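Probable dipeptidase (Pseudomonas aeruginosa, PDB 3B40) probably hydrolyses dipeptides, as a metal-dependent dipeptidase of the M19 family with a TIM-barrel fold. Local coordinates at residues T30-F35 against D359-G364; V166-W171 against P185-G190; A218-A223 against M252-D257; V349-V354 against I392-G397. The protein carries 11 engineered substitutions. All coordinates share one frame; numbering follows the deposited sequence.

Contact 1: T30-F35 against D359-G364. Engineered in segment 30-35: Val31 (natural residue Ile), Leu33 (natural residue Pro).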
loop_
_atom_site.group_PDB
_atom_site.type_symbol
_atom_site.label_atom_id
_atom_site.label_comp_id
_atom_site.label_asym_id
_atom_site.label_seq_id
_atom_site.Cartn_x
_atom_site.Cartn_y
_atom_site.Cartn_z
ATOM N N THR A 30 -3.333 3.515 5.763
ATOM C CA THR A 30 -2.873 4.886 5.847
ATOM C C THR A 30 -3.282 5.455 7.177
ATOM O O THR A 30 -4.376 5.153 7.687
ATOM C CB THR A 30 -3.459 5.737 4.691
ATOM O OG1 THR A 30 -2.839 5.331 3.488
ATOM C CG2 THR A 30 -3.232 7.244 4.891
ATOM N N VAL A 31 -2.396 6.265 7.745
ATOM C CA VAL A 31 -2.704 7.074 8.946
ATOM C C VAL A 31 -3.239 8.455 8.492
ATOM O O VAL A 31 -2.491 9.237 7.874
ATOM C CB VAL A 31 -1.420 7.286 9.820
ATOM C CG1 VAL A 31 -1.747 8.034 11.147
ATOM C CG2 VAL A 31 -0.686 5.974 10.081
ATOM N N PRO A 32 -4.533 8.761 8.794
ATOM C CA PRO A 32 -5.143 10.076 8.530
ATOM C C PRO A 32 -4.454 11.116 9.400
ATOM O O PRO A 32 -4.156 10.846 10.576
ATOM C CB PRO A 32 -6.608 9.887 8.988
ATOM C CG PRO A 32 -6.820 8.378 8.973
ATOM C CD PRO A 32 -5.490 7.852 9.448
ATOM N N LEU A 33 -4.184 12.289 8.847
ATOM C CA LEU A 33 -3.459 13.303 9.616
ATOM C C LEU A 33 -4.177 13.761 10.912
ATOM O O LEU A 33 -3.557 14.308 11.811
ATOM C CB LEU A 33 -3.131 14.506 8.720
ATOM C CG LEU A 33 -2.051 14.155 7.698
ATOM C CD1 LEU A 33 -2.087 15.101 6.479
ATOM C CD2 LEU A 33 -0.691 14.163 8.394
ATOM N N ASP A 34 -5.478 13.542 10.991
ATOM C CA ASP A 34 -6.242 13.926 12.186
ATOM C C ASP A 34 -6.604 12.720 13.060
ATOM O O ASP A 34 -7.490 12.792 13.901
ATOM C CB ASP A 34 -7.503 14.716 11.775
ATOM C CG ASP A 34 -8.513 13.856 11.017
ATOM O OD1 ASP A 34 -8.178 12.693 10.684
ATOM O OD2 ASP A 34 -9.644 14.346 10.748
ATOM N N PHE A 35 -5.925 11.598 12.840
ATOM C CA PHE A 35 -6.231 10.372 13.553
ATOM C C PHE A 35 -5.861 10.597 15.018
ATOM O O PHE A 35 -4.791 11.122 15.310
ATOM C CB PHE A 35 -5.395 9.229 12.964
ATOM C CG PHE A 35 -5.810 7.859 13.416
ATOM C CD1 PHE A 35 -7.150 7.474 13.406
ATOM C CD2 PHE A 35 -4.842 6.932 13.778
ATOM C CE1 PHE A 35 -7.518 6.192 13.801
ATOM C CE2 PHE A 35 -5.195 5.652 14.160
ATOM C CZ PHE A 35 -6.544 5.279 14.173
ATOM N N ASP A 359 -5.122 -1.249 1.589
ATOM C CA ASP A 359 -5.026 0.169 1.187
ATOM C C ASP A 359 -6.129 0.962 1.899
ATOM O O ASP A 359 -6.573 1.993 1.408
ATOM C CB ASP A 359 -5.111 0.358 -0.322
ATOM C CG ASP A 359 -4.032 1.336 -0.869
ATOM O OD1 ASP A 359 -3.397 2.101 -0.090
ATOM O OD2 ASP A 359 -3.838 1.340 -2.111
ATOM N N PHE A 360 -6.514 0.490 3.084
ATOM C CA PHE A 360 -7.514 1.196 3.871
ATOM C C PHE A 360 -7.057 2.642 4.093
ATOM O O PHE A 360 -5.867 2.911 4.218
ATOM C CB PHE A 360 -7.821 0.479 5.209
ATOM C CG PHE A 360 -8.782 -0.724 5.095
ATOM C CD1 PHE A 360 -9.809 -0.755 4.144
ATOM C CD2 PHE A 360 -8.631 -1.819 5.945
ATOM C CE1 PHE A 360 -10.661 -1.847 4.040
ATOM C CE2 PHE A 360 -9.481 -2.912 5.860
ATOM C CZ PHE A 360 -10.491 -2.940 4.891
ATOM N N ASN A 361 -8.023 3.557 4.177
ATOM C CA ASN A 361 -7.784 5.011 4.358
ATOM C C ASN A 361 -7.043 5.698 3.198
ATOM O O ASN A 361 -6.717 6.869 3.302
ATOM C CB ASN A 361 -7.116 5.367 5.714
ATOM C CG ASN A 361 -7.990 5.048 6.928
ATOM O OD1 ASN A 361 -9.243 5.095 6.884
ATOM N ND2 ASN A 361 -7.335 4.717 8.026
ATOM N N ASP A 362 -6.784 4.988 2.099
ATOM C CA ASP A 362 -6.361 5.664 0.879
ATOM C C ASP A 362 -7.137 5.092 -0.308
ATOM O O ASP A 362 -6.596 4.969 -1.387
ATOM C CB ASP A 362 -4.825 5.618 0.686
ATOM C CG ASP A 362 -4.306 6.666 -0.342
ATOM O OD1 ASP A 362 -4.947 7.714 -0.560
ATOM O OD2 ASP A 362 -3.231 6.435 -0.948
ATOM N N GLY A 363 -8.411 4.714 -0.087
ATOM C CA GLY A 363 -9.291 4.262 -1.179
ATOM C C GLY A 363 -9.552 2.763 -1.301
ATOM O O GLY A 363 -10.372 2.345 -2.121
ATOM N N GLY A 364 -8.860 1.957 -0.491
ATOM C CA GLY A 364 -8.983 0.520 -0.550
ATOM C C GLY A 364 -10.185 -0.013 0.217
ATOM O O GLY A 364 -10.877 0.723 0.928
HETATM O O HOH W 1 -3.477 2.927 2.511
#
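Thr30 is held through both its N and its O, which bond Phe360 O and Asn361 ND2 of the facing loop. Thr30 N points almost straight at Phe360 O (3.0 Å, N-H...O 173°), and Asn361 ND2 returns a bond of 3.0 Å to Thr30 O, which lies close to the plane of the amide. Asn361 CG, anti to its own carbonyl carbon (chi1 -65°), stands 3.7 Å from Thr30 O and so brings the amide into place. Asparagine suits this position twice: it tolerates the positive phi of the third position of the type II turn from Asp359 to Asp362, and its amide supplies the donor. Beside these bonds Thr30 CB packs 3.8 Å from Asn361 CB, and Pro32 adds a lighter apolar touch through CG.

Both loops follow barrel strands, 25-29 and 354-357, at the end where TIM barrels carry their active sites.

The side of Thr30 OG1 is bridged by water. The hydroxyl touches Asp362 CB at 3.4 Å and donates to a water that in turn donates to Asp359 OD1 and Phe360 O. Asp362 turns its carboxylate elsewhere, to Tyr165. Phe360 O serves both an N-H and a water, so the join depends on directed polar bonds more than on apolar burial.

Contact 2: V166-W171 against P185-G190. Engineered in segment 185-190: Pro185 (natural residue Ala).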
loop_
_atom_site.group_PDB
_atom_site.type_symbol
_atom_site.label_atom_id
_atom_site.label_comp_id
_atom_site.label_asym_id
_atom_site.label_seq_id
_atom_site.Cartn_x
_atom_site.Cartn_y
_atom_site.Cartn_z
ATOM N N VAL A 166 2.620 7.884 -5.926
ATOM C CA VAL A 166 2.279 8.641 -7.149
ATOM C C VAL A 166 3.277 9.815 -7.314
ATOM O O VAL A 166 3.620 10.490 -6.333
ATOM C CB VAL A 166 0.803 9.151 -7.061
ATOM C CG1 VAL A 166 0.444 9.979 -8.270
ATOM C CG2 VAL A 166 -0.171 7.977 -6.979
ATOM N N GLY A 167 3.768 10.041 -8.534
ATOM C CA GLY A 167 4.726 11.114 -8.794
ATOM C C GLY A 167 6.153 10.579 -8.772
ATOM O O GLY A 167 6.493 9.759 -7.930
ATOM N N ASN A 168 6.979 10.994 -9.725
ATOM C CA ASN A 168 8.397 10.641 -9.695
ATOM C C ASN A 168 9.034 11.332 -8.512
ATOM O O ASN A 168 8.532 12.356 -8.051
ATOM C CB ASN A 168 9.116 11.115 -10.967
ATOM C CG ASN A 168 8.717 10.331 -12.217
ATOM O OD1 ASN A 168 8.287 9.183 -12.140
ATOM N ND2 ASN A 168 8.908 10.942 -13.392
ATOM N N ASN A 169 10.145 10.797 -8.014
ATOM C CA ASN A 169 10.959 11.574 -7.081
ATOM C C ASN A 169 12.434 11.370 -7.425
ATOM O O ASN A 169 12.753 10.629 -8.376
ATOM C CB ASN A 169 10.641 11.199 -5.604
ATOM C CG ASN A 169 11.015 9.782 -5.275
ATOM O OD1 ASN A 169 12.203 9.389 -5.369
ATOM N ND2 ASN A 169 10.021 8.987 -4.876
ATOM N N ASP A 170 13.323 12.034 -6.682
ATOM C CA ASP A 170 14.757 12.065 -7.040
ATOM C C ASP A 170 15.533 10.778 -6.766
ATOM O O ASP A 170 16.680 10.660 -7.156
ATOM C CB ASP A 170 15.466 13.241 -6.367
ATOM C CG ASP A 170 14.934 14.582 -6.857
ATOM O OD1 ASP A 170 14.452 14.677 -8.003
ATOM O OD2 ASP A 170 14.983 15.533 -6.094
ATOM N N TRP A 171 14.901 9.827 -6.098
ATOM C CA TRP A 171 15.489 8.501 -5.810
ATOM C C TRP A 171 15.009 7.399 -6.767
ATOM O O TRP A 171 15.758 6.484 -7.100
ATOM C CB TRP A 171 15.120 8.099 -4.378
ATOM C CG TRP A 171 15.846 8.860 -3.300
ATOM C CD1 TRP A 171 16.410 10.112 -3.405
ATOM C CD2 TRP A 171 16.131 8.407 -1.961
ATOM N NE1 TRP A 171 16.991 10.474 -2.196
ATOM C CE2 TRP A 171 16.827 9.450 -1.297
ATOM C CE3 TRP A 171 15.835 7.241 -1.252
ATOM C CZ2 TRP A 171 17.248 9.347 0.044
ATOM C CZ3 TRP A 171 16.248 7.140 0.078
ATOM C CH2 TRP A 171 16.948 8.184 0.709
ATOM N N PRO A 185 7.672 10.023 -17.922
ATOM C CA PRO A 185 7.761 8.592 -17.594
ATOM C C PRO A 185 9.222 8.122 -17.583
ATOM O O PRO A 185 10.022 8.541 -18.427
ATOM C CB PRO A 185 6.980 7.917 -18.739
ATOM C CG PRO A 185 6.971 8.937 -19.835
ATOM C CD PRO A 185 6.887 10.252 -19.150
ATOM N N ASP A 186 9.568 7.286 -16.608
ATOM C CA ASP A 186 10.907 6.730 -16.512
ATOM C C ASP A 186 12.035 7.782 -16.591
ATOM O O ASP A 186 13.053 7.504 -17.175
ATOM C CB ASP A 186 11.123 5.651 -17.581
ATOM C CG ASP A 186 10.044 4.578 -17.573
ATOM O OD1 ASP A 186 9.859 3.915 -16.522
ATOM O OD2 ASP A 186 9.411 4.382 -18.628
ATOM N N ALA A 187 11.860 8.945 -15.953
ATOM C CA ALA A 187 12.804 10.070 -16.032
ATOM C C ALA A 187 14.235 9.699 -15.656
ATOM O O ALA A 187 15.190 10.100 -16.323
ATOM C CB ALA A 187 12.315 11.255 -15.169
ATOM N N LEU A 188 14.378 8.949 -14.565
ATOM C CA LEU A 188 15.673 8.451 -14.107
ATOM C C LEU A 188 16.201 7.215 -14.826
ATOM O O LEU A 188 17.370 6.830 -14.619
ATOM C CB LEU A 188 15.595 8.125 -12.594
ATOM C CG LEU A 188 15.320 9.328 -11.668
ATOM C CD1 LEU A 188 15.151 8.841 -10.237
ATOM C CD2 LEU A 188 16.465 10.374 -11.793
ATOM N N GLY A 189 15.348 6.528 -15.586
ATOM C CA GLY A 189 15.681 5.163 -16.025
ATOM C C GLY A 189 15.611 4.088 -14.929
ATOM O O GLY A 189 16.231 3.018 -15.040
ATOM N N GLY A 190 14.830 4.346 -13.883
ATOM C CA GLY A 190 14.692 3.396 -12.757
ATOM C C GLY A 190 15.058 4.127 -11.480
ATOM O O GLY A 190 14.319 5.029 -11.063
HETATM O O HOH W 2 8.110 7.196 -14.310
#
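An Asx turn at Asn169 faces the type I turn from Asp186 to Gly189 within the long connection between strand 160-162 and helix 193-205, and Leu188 bridges the two. In the Asx turn, Asn169 OD1 accepts from Trp171 N at 2.8 Å in the plane of its carbonyl, a role for which the short asparagine side chain is well suited. The bent backbone gives Leu188 CD1 a seat: this methyl lies 3.5 Å from Asn169 O and 3.8 Å from Trp171 C. With chi2 at 175° CD1 extends away from its own CA, so one branch carries the leucine contact across a main-chain surface.

Beside it, Ala187 CB meets Asn168 ND2 at 3.9 Å; the small methyl lets the amide lie close. That ND2 bonds to Ser184 O, while Asn168 OD1 takes Ser174 N and a water at 2.9 Å. The same water accepts from Asp186 N (2.7 Å), linking the two arms of the connection. Gly189, with positive phi, closes the turn.

Asp173 binds the N-H groups of Leu188 and Gly190. Trp171 packs on Ala140 and Leu143 in another loop, and Gly189 O receives Gln221 NE2, tying the connection to helix 216-225, one helix further along the chain.

Contact 3: A218-A223 against M252-D257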
loop_
_atom_site.group_PDB
_atom_site.type_symbol
_atom_site.label_atom_id
_atom_site.label_comp_id
_atom_site.label_asym_id
_atom_site.label_seq_id
_atom_site.Cartn_x
_atom_site.Cartn_y
_atom_site.Cartn_z
ATOM N N ALA A 218 12.732 0.520 -11.934
ATOM C CA ALA A 218 13.270 0.780 -10.604
ATOM C C ALA A 218 13.170 -0.494 -9.781
ATOM O O ALA A 218 14.101 -0.835 -9.062
ATOM C CB ALA A 218 12.531 1.888 -9.948
ATOM N N LEU A 219 12.035 -1.181 -9.913
ATOM C CA LEU A 219 11.850 -2.502 -9.327
ATOM C C LEU A 219 12.983 -3.419 -9.768
ATOM O O LEU A 219 13.554 -4.108 -8.940
ATOM C CB LEU A 219 10.521 -3.118 -9.769
ATOM C CG LEU A 219 10.074 -4.395 -9.043
ATOM C CD1 LEU A 219 8.539 -4.481 -8.961
ATOM C CD2 LEU A 219 10.681 -5.682 -9.629
ATOM N N GLU A 220 13.294 -3.425 -11.074
ATOM C CA GLU A 220 14.285 -4.347 -11.610
ATOM C C GLU A 220 15.636 -4.086 -10.974
ATOM O O GLU A 220 16.363 -5.028 -10.672
ATOM C CB GLU A 220 14.365 -4.240 -13.143
ATOM C CG GLU A 220 13.169 -4.910 -13.850
ATOM C CD GLU A 220 13.082 -4.579 -15.333
ATOM O OE1 GLU A 220 13.807 -3.682 -15.811
ATOM O OE2 GLU A 220 12.258 -5.194 -16.021
ATOM N N GLN A 221 15.954 -2.803 -10.780
ATOM C CA GLN A 221 17.215 -2.362 -10.177
ATOM C C GLN A 221 17.254 -2.662 -8.692
ATOM O O GLN A 221 18.296 -3.053 -8.172
ATOM C CB GLN A 221 17.447 -0.876 -10.465
ATOM C CG GLN A 221 17.691 -0.632 -11.950
ATOM C CD GLN A 221 17.645 0.812 -12.365
ATOM O OE1 GLN A 221 17.840 1.745 -11.570
ATOM N NE2 GLN A 221 17.415 1.010 -13.637
ATOM N N VAL A 222 16.128 -2.508 -8.007
ATOM C CA VAL A 222 16.091 -2.909 -6.597
ATOM C C VAL A 222 16.414 -4.411 -6.527
ATOM O O VAL A 222 17.260 -4.806 -5.740
ATOM C CB VAL A 222 14.723 -2.630 -5.899
ATOM C CG1 VAL A 222 14.644 -3.336 -4.516
ATOM C CG2 VAL A 222 14.498 -1.172 -5.722
ATOM N N ALA A 223 15.758 -5.222 -7.368
ATOM C CA ALA A 223 15.990 -6.679 -7.358
ATOM C C ALA A 223 17.477 -7.053 -7.613
ATOM O O ALA A 223 18.053 -7.833 -6.856
ATOM C CB ALA A 223 15.054 -7.368 -8.336
ATOM N N MET A 252 6.772 -10.031 -10.405
ATOM C CA MET A 252 6.440 -11.020 -9.364
ATOM C C MET A 252 7.550 -12.057 -9.178
ATOM O O MET A 252 7.927 -12.384 -8.047
ATOM C CB MET A 252 5.105 -11.738 -9.690
ATOM C CG MET A 252 3.790 -10.913 -9.595
ATOM S SD MET A 252 2.233 -11.841 -10.059
ATOM C CE MET A 252 1.721 -10.668 -11.264
ATOM N N GLN A 253 8.101 -12.569 -10.278
ATOM C CA GLN A 253 9.186 -13.557 -10.170
ATOM C C GLN A 253 10.412 -12.959 -9.474
ATOM O O GLN A 253 11.053 -13.619 -8.674
ATOM C CB GLN A 253 9.588 -14.089 -11.544
ATOM C CG GLN A 253 8.622 -15.156 -12.125
ATOM C CD GLN A 253 8.413 -16.334 -11.169
ATOM O OE1 GLN A 253 9.363 -17.082 -10.869
ATOM N NE2 GLN A 253 7.170 -16.497 -10.682
ATOM N N LEU A 254 10.747 -11.722 -9.815
ATOM C CA LEU A 254 11.836 -11.014 -9.159
ATOM C C LEU A 254 11.668 -10.900 -7.640
ATOM O O LEU A 254 12.650 -11.023 -6.880
ATOM C CB LEU A 254 12.032 -9.630 -9.777
ATOM C CG LEU A 254 12.631 -9.623 -11.192
ATOM C CD1 LEU A 254 12.773 -8.179 -11.696
ATOM C CD2 LEU A 254 13.987 -10.366 -11.270
ATOM N N ILE A 255 10.438 -10.634 -7.203
ATOM C CA ILE A 255 10.153 -10.458 -5.783
ATOM C C ILE A 255 10.263 -11.826 -5.152
ATOM O O ILE A 255 10.915 -11.990 -4.120
ATOM C CB ILE A 255 8.726 -9.851 -5.556
ATOM C CG1 ILE A 255 8.674 -8.390 -6.039
ATOM C CG2 ILE A 255 8.280 -10.020 -4.081
ATOM C CD1 ILE A 255 7.226 -7.884 -6.325
ATOM N N LYS A 256 9.654 -12.813 -5.801
ATOM C CA LYS A 256 9.725 -14.224 -5.352
ATOM C C LYS A 256 11.196 -14.668 -5.170
ATOM O O LYS A 256 11.564 -15.225 -4.134
ATOM C CB LYS A 256 9.010 -15.153 -6.365
ATOM C CG LYS A 256 9.077 -16.688 -6.025
ATOM C CD LYS A 256 9.230 -17.511 -7.309
ATOM C CE LYS A 256 8.476 -18.833 -7.272
ATOM N NZ LYS A 256 8.759 -19.683 -6.064
ATOM N N ASP A 257 12.018 -14.403 -6.186
ATOM C CA ASP A 257 13.425 -14.835 -6.208
ATOM C C ASP A 257 14.271 -14.186 -5.122
ATOM O O ASP A 257 15.288 -14.730 -4.734
ATOM C CB ASP A 257 14.078 -14.551 -7.554
ATOM C CG ASP A 257 13.573 -15.452 -8.677
ATOM O OD1 ASP A 257 12.951 -16.514 -8.415
ATOM O OD2 ASP A 257 13.801 -15.071 -9.847
#
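Leu254 has the largest buried area of the contact and meets Leu219, Glu220 and Ala223 of the neighbouring helix. In the apolar group, its CB lies 4.0 Å from Ala223 CB, and its CD1 reaches Leu219 CD2 at 3.9 Å, the two leucines crossing at a slant. Leu219 CG, anti to the backbone N (chi1 -170°), carries the methyl fork toward Leu254. Alanine at 223 suits the spot where the CA atoms come nearest, 6.3 Å from Ala223 to Leu254. Deeper in, Ile255 CD1 makes a more distant contact with Leu219 CD1 at 4.5 Å, and its branched side chain also packs on Ile230, Ala232 and Ile262 of the sheet.

A second kind of contact uses the aliphatic part of a polar residue. The methylene Glu220 CG covers Leu254 CD1 at 3.9 Å, and the extended chain beyond it carries the carboxylate away from the leucine, as fits a partly exposed glutamate.

The axes pass 10.0 Å apart and run nearly parallel, at 21°. Helix 216-225, strand 230-235 and helix 249-257 follow one another in the chain, with strand 261-265 next: side-by-side parallel helices over a parallel sheet, the repeated beta-alpha layout of a TIM barrel's outer layer.

Contact 4: V349-V354 against I392-G397. With CD (cadmium ion), chain C.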
loop_
_atom_site.group_PDB
_atom_site.type_symbol
_atom_site.label_atom_id
_atom_site.label_comp_id
_atom_site.label_asym_id
_atom_site.label_seq_id
_atom_site.Cartn_x
_atom_site.Cartn_y
_atom_site.Cartn_z
ATOM N N VAL A 349 3.814 -17.436 -8.031
ATOM C CA VAL A 349 4.969 -17.457 -7.121
ATOM C C VAL A 349 4.959 -18.499 -5.989
ATOM O O VAL A 349 5.976 -18.701 -5.337
ATOM C CB VAL A 349 5.301 -16.050 -6.567
ATOM C CG1 VAL A 349 5.565 -15.099 -7.732
ATOM C CG2 VAL A 349 4.125 -15.519 -5.744
ATOM N N GLY A 350 3.815 -19.142 -5.758
ATOM C CA GLY A 350 3.680 -20.164 -4.719
ATOM C C GLY A 350 3.166 -19.586 -3.417
ATOM O O GLY A 350 3.377 -18.387 -3.128
ATOM N N ILE A 351 2.528 -20.439 -2.608
ATOM C CA ILE A 351 1.802 -19.975 -1.412
ATOM C C ILE A 351 2.719 -19.210 -0.461
ATOM O O ILE A 351 2.251 -18.380 0.301
ATOM C CB ILE A 351 1.038 -21.142 -0.648
ATOM C CG1 ILE A 351 0.142 -20.586 0.466
ATOM C CG2 ILE A 351 1.966 -22.204 -0.078
ATOM C CD1 ILE A 351 -1.119 -19.908 -0.062
ATOM N N ASP A 352 4.019 -19.493 -0.515
ATOM C CA ASP A 352 4.963 -18.915 0.455
ATOM C C ASP A 352 5.325 -17.444 0.159
ATOM O O ASP A 352 6.044 -16.773 0.940
ATOM C CB ASP A 352 6.248 -19.737 0.498
ATOM C CG ASP A 352 6.081 -21.107 1.159
ATOM O OD1 ASP A 352 5.211 -21.315 2.054
ATOM O OD2 ASP A 352 6.900 -21.983 0.812
ATOM N N HIS A 353 4.838 -16.933 -0.963
ATOM C CA HIS A 353 5.269 -15.612 -1.422
ATOM C C HIS A 353 4.150 -14.635 -1.639
ATOM O O HIS A 353 4.325 -13.621 -2.372
ATOM C CB HIS A 353 6.113 -15.760 -2.692
ATOM C CG HIS A 353 7.344 -16.560 -2.459
ATOM N ND1 HIS A 353 8.430 -16.048 -1.785
ATOM C CD2 HIS A 353 7.628 -17.859 -2.716
ATOM C CE1 HIS A 353 9.359 -16.985 -1.688
ATOM N NE2 HIS A 353 8.898 -18.085 -2.255
ATOM N N VAL A 354 3.014 -14.937 -1.007
ATOM C CA VAL A 354 1.813 -14.125 -1.121
ATOM C C VAL A 354 1.259 -13.685 0.267
ATOM O O VAL A 354 1.328 -14.420 1.267
ATOM C CB VAL A 354 0.714 -14.823 -2.007
ATOM C CG1 VAL A 354 -0.450 -13.864 -2.343
ATOM C CG2 VAL A 354 1.304 -15.340 -3.325
ATOM N N ILE A 392 -3.839 -20.199 4.730
ATOM C CA ILE A 392 -4.446 -18.949 5.191
ATOM C C ILE A 392 -3.575 -18.200 6.232
ATOM O O ILE A 392 -3.455 -16.967 6.163
ATOM C CB ILE A 392 -5.875 -19.180 5.726
ATOM C CG1 ILE A 392 -6.760 -19.735 4.608
ATOM C CG2 ILE A 392 -6.450 -17.862 6.339
ATOM C CD1 ILE A 392 -8.079 -20.399 5.113
ATOM N N ALA A 393 -2.969 -18.933 7.173
ATOM C CA ALA A 393 -2.066 -18.324 8.140
ATOM C C ALA A 393 -0.830 -17.690 7.460
ATOM O O ALA A 393 -0.316 -16.645 7.915
ATOM C CB ALA A 393 -1.641 -19.337 9.221
ATOM N N LYS A 394 -0.349 -18.307 6.386
ATOM C CA LYS A 394 0.792 -17.765 5.631
ATOM C C LYS A 394 0.367 -16.473 4.915
ATOM O O LYS A 394 1.027 -15.454 5.046
ATOM C CB LYS A 394 1.274 -18.790 4.606
ATOM C CG LYS A 394 1.880 -20.048 5.186
ATOM C CD LYS A 394 2.630 -20.850 4.133
ATOM C CE LYS A 394 3.225 -22.079 4.799
ATOM N NZ LYS A 394 3.834 -23.003 3.813
ATOM N N LEU A 395 -0.770 -16.526 4.205
ATOM C CA LEU A 395 -1.380 -15.357 3.549
ATOM C C LEU A 395 -1.597 -14.188 4.484
ATOM O O LEU A 395 -1.278 -13.053 4.140
ATOM C CB LEU A 395 -2.707 -15.701 2.812
ATOM C CG LEU A 395 -2.614 -16.491 1.503
ATOM C CD1 LEU A 395 -3.976 -17.058 1.088
ATOM C CD2 LEU A 395 -2.053 -15.603 0.355
ATOM N N TRP A 396 -2.136 -14.457 5.669
ATOM C CA TRP A 396 -2.474 -13.394 6.638
ATOM C C TRP A 396 -1.309 -12.847 7.461
ATOM O O TRP A 396 -1.503 -12.072 8.426
ATOM C CB TRP A 396 -3.591 -13.855 7.562
ATOM C CG TRP A 396 -4.953 -13.400 7.111
ATOM C CD1 TRP A 396 -6.032 -14.190 6.863
ATOM C CD2 TRP A 396 -5.354 -12.057 6.824
ATOM N NE1 TRP A 396 -7.093 -13.424 6.448
ATOM C CE2 TRP A 396 -6.704 -12.104 6.432
ATOM C CE3 TRP A 396 -4.693 -10.800 6.862
ATOM C CZ2 TRP A 396 -7.419 -10.960 6.071
ATOM C CZ3 TRP A 396 -5.420 -9.649 6.514
ATOM C CH2 TRP A 396 -6.761 -9.748 6.115
ATOM N N GLY A 397 -0.085 -13.239 7.101
ATOM C CA GLY A 397 1.078 -12.671 7.780
ATOM C C GLY A 397 2.299 -13.553 7.973
ATOM O O GLY A 397 3.415 -13.033 8.116
HETATM CD CD CD C . 10.000 -20.085 -2.057
HETATM O O HOH W 3 9.625 -20.520 0.195
HETATM O O HOH W 4 11.520 -19.069 -0.049
HETATM O O HOH W 5 10.974 -19.713 -4.325
HETATM O O HOH W 6 8.163 -21.272 -3.153
#
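Asp352 OD1 takes Lys394 NZ in a salt bridge of 2.8 Å, the nitrogen arriving nearly in line with the C-O bond. The lysine chain is extended beyond CG, long enough to span from its helix to the loop, and Lys394 CD passes 3.3 Å from Asp352 OD1. The other oxygen, Asp352 OD2, accepts a longer bond of 3.2 Å from a water that is itself a ligand of a cadmium ion. Asp352 is thus a second-shell residue of this site, and its negative charge would probably favour the bound cation.

The protein ligand next door is His353, whose NE2 binds the cadmium at 2.3 Å alongside four waters. ND1 is hydrogen-bonded to Gly260 O, which helps fix the ring's rotation, and Asp352 CB lies over one ring face toward the rim.

The rest of the contact is apolar. Val354 CG1 presses on Leu395 CD2 at 3.6 Å, the side chains lying side by side. Ile351 CG1, anti to the backbone N (chi1 -172°), leads CD1 to Leu395 CG at 4.0 Å, crossing at about a right angle. Branched residues suit this place, since they turn methyls to one another around the buried Leu395.

Gly350 follows helix 335-349 with positive phi, and Val354 opens strand 354-357. Leu395 of helix 389-409 also touches Ile342 of helix 335-349 and Leu382 of helix 375-385.

Overall arrangement
Contact 1 lies at the strand-end loops of the barrel where TIM-barrel enzymes keep their active sites, whereas in contact 4 segment 349-354 runs into strand 354-357, which leads on to 359-364. Their centres are 25 Å apart, on opposite sides of the chain's centre. Contacts 2 and 3, centres 17 Å apart, also pack where Gly190 C lies 3.7 Å from Ala218 CB. Contacts 3 and 4, 18 Å apart, touch as Val349 packs on Met252 and Gln253. The cadmium ion bound by His353 in contact 4 lies about 10 Å from the Ile255 side chain of contact 3, so both flank that metal. Contacts 1 and 2 do not touch, their nearest atoms being about 7 Å apart.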